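Long-range contact in penicillin-binding protein 2 (Pbp2) (Helicobacter pylori, PDB 5LP5), which binds the rod-shape protein MreC and probably acts as a penicillin-binding transpeptidase that cross-links peptidoglycan during cell-wall synthesis: residues T396-L400 and T458-A462. Sequence-based numbering, arbitrary orientation.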
loop_
_atom_site.group_PDB
_atom_site.type_symbol
_atom_site.label_atom_id
_atom_site.label_comp_id
_atom_site.label_asym_id
_atom_site.label_seq_id
_atom_site.Cartn_x
_atom_site.Cartn_y
_atom_site.Cartn_z
ATOM N N THR A 396 -1.696 -19.393 26.626
ATOM C CA THR A 396 -1.054 -20.279 25.671
ATOM C C THR A 396 0.215 -19.647 25.076
ATOM O O THR A 396 1.126 -20.376 24.660
ATOM C CB THR A 396 -2.001 -20.696 24.522
ATOM O OG1 THR A 396 -2.416 -19.538 23.783
ATOM C CG2 THR A 396 -3.245 -21.453 25.056
ATOM N N GLY A 397 0.288 -18.313 25.048
ATOM C CA GLY A 397 1.444 -17.593 24.485
ATOM C C GLY A 397 1.288 -17.175 23.021
ATOM O O GLY A 397 2.258 -17.095 22.276
ATOM N N VAL A 398 0.058 -16.896 22.619
ATOM C CA VAL A 398 -0.242 -16.630 21.232
ATOM C C VAL A 398 0.337 -15.270 20.890
ATOM O O VAL A 398 0.451 -14.415 21.762
ATOM C CB VAL A 398 -1.764 -16.727 20.976
ATOM C CG1 VAL A 398 -2.496 -15.544 21.572
ATOM C CG2 VAL A 398 -2.068 -16.849 19.491
ATOM N N ASP A 399 0.751 -15.092 19.637
ATOM C CA ASP A 399 1.342 -13.832 19.195
ATOM C C ASP A 399 0.280 -12.785 18.772
ATOM O O ASP A 399 0.234 -12.314 17.622
ATOM C CB ASP A 399 2.419 -14.069 18.113
ATOM C CG ASP A 399 1.892 -14.766 16.867
ATOM O OD1 ASP A 399 0.850 -15.440 16.915
ATOM O OD2 ASP A 399 2.535 -14.629 15.818
ATOM N N LEU A 400 -0.577 -12.450 19.736
ATOM C CA LEU A 400 -1.498 -11.325 19.646
ATOM C C LEU A 400 -1.353 -10.538 20.929
ATOM O O LEU A 400 -0.742 -11.015 21.884
ATOM C CB LEU A 400 -2.944 -11.805 19.507
ATOM C CG LEU A 400 -3.359 -12.468 18.204
ATOM C CD1 LEU A 400 -4.837 -12.854 18.272
ATOM C CD2 LEU A 400 -3.092 -11.508 17.060
ATOM N N THR A 458 2.763 -24.103 21.527
ATOM C CA THR A 458 2.427 -22.682 21.640
ATOM C C THR A 458 1.765 -22.239 20.332
ATOM O O THR A 458 2.468 -22.149 19.307
ATOM C CB THR A 458 3.686 -21.828 21.874
ATOM O OG1 THR A 458 4.269 -22.178 23.130
ATOM C CG2 THR A 458 3.363 -20.368 21.886
ATOM N N PRO A 459 0.424 -21.964 20.350
ATOM C CA PRO A 459 -0.237 -21.503 19.116
ATOM C C PRO A 459 0.332 -20.189 18.677
ATOM O O PRO A 459 0.663 -19.373 19.526
ATOM C CB PRO A 459 -1.699 -21.330 19.526
ATOM C CG PRO A 459 -1.855 -22.151 20.760
ATOM C CD PRO A 459 -0.534 -22.049 21.465
ATOM N N HIS A 460 0.489 -19.994 17.375
ATOM C CA HIS A 460 1.025 -18.743 16.864
ATOM C C HIS A 460 0.584 -18.582 15.443
ATOM O O HIS A 460 0.106 -19.525 14.854
ATOM C CB HIS A 460 2.558 -18.664 17.003
ATOM C CG HIS A 460 3.294 -19.752 16.294
ATOM N ND1 HIS A 460 3.431 -21.021 16.814
ATOM C CD2 HIS A 460 3.960 -19.753 15.115
ATOM C CE1 HIS A 460 4.132 -21.762 15.973
ATOM N NE2 HIS A 460 4.471 -21.013 14.937
ATOM N N PHE A 461 0.701 -17.362 14.930
ATOM C CA PHE A 461 0.285 -17.020 13.573
ATOM C C PHE A 461 1.483 -16.750 12.660
ATOM O O PHE A 461 1.444 -17.058 11.473
ATOM C CB PHE A 461 -0.608 -15.790 13.586
ATOM C CG PHE A 461 -1.967 -16.036 14.175
ATOM C CD1 PHE A 461 -2.978 -16.603 13.418
ATOM C CD2 PHE A 461 -2.232 -15.700 15.490
ATOM C CE1 PHE A 461 -4.228 -16.817 13.950
ATOM C CE2 PHE A 461 -3.478 -15.909 16.034
ATOM C CZ PHE A 461 -4.475 -16.472 15.264
ATOM N N ALA A 462 2.544 -16.162 13.196
ATOM C CA ALA A 462 3.702 -15.816 12.393
ATOM C C ALA A 462 4.581 -17.046 12.102
ATOM O O ALA A 462 5.221 -17.592 13.004
ATOM C CB ALA A 462 4.509 -14.740 13.098
#
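The carboxylate of Asp399 accepts hydrogen bonds from two successive backbone amides: Phe461 N donates to Asp399 OD1 at 2.8 Å (N-H...O angle 147°) and Ala462 N to Asp399 OD2 at 3.0 Å (153°). Asp399 OD2 also hydrogen-bonds Tyr195. The carboxylate is carried at the centre of an inverse gamma turn (phi/psi -85/60), closed by a weak 3.0 Å bond from Leu400 N to Val398 O. Val398 CA approaches Pro459 O at 3.4 Å with 163° at the hydrogen, a CA-H...O contact. Within the transpeptidase domain, two loops, following helices 380-389 and 441-453, run side by side, their end-to-end directions 21° apart and Val398 CA 5.0 Å from His460 CA; His460 pairs through its backbone with Gly262 and with Leu264, which opens outermost strand 264-270 of the five-stranded antiparallel sheet. Beside the carboxylate the packing is apolar: Phe461 CE2 lies 3.9 Å from Val398 CG2 and 4.0 Å from Leu400 CD1. At the other end, Thr396 CB meets Pro459 CD at 3.7 Å, while Thr396 OG1 is hydrogen-bonded to Glu403.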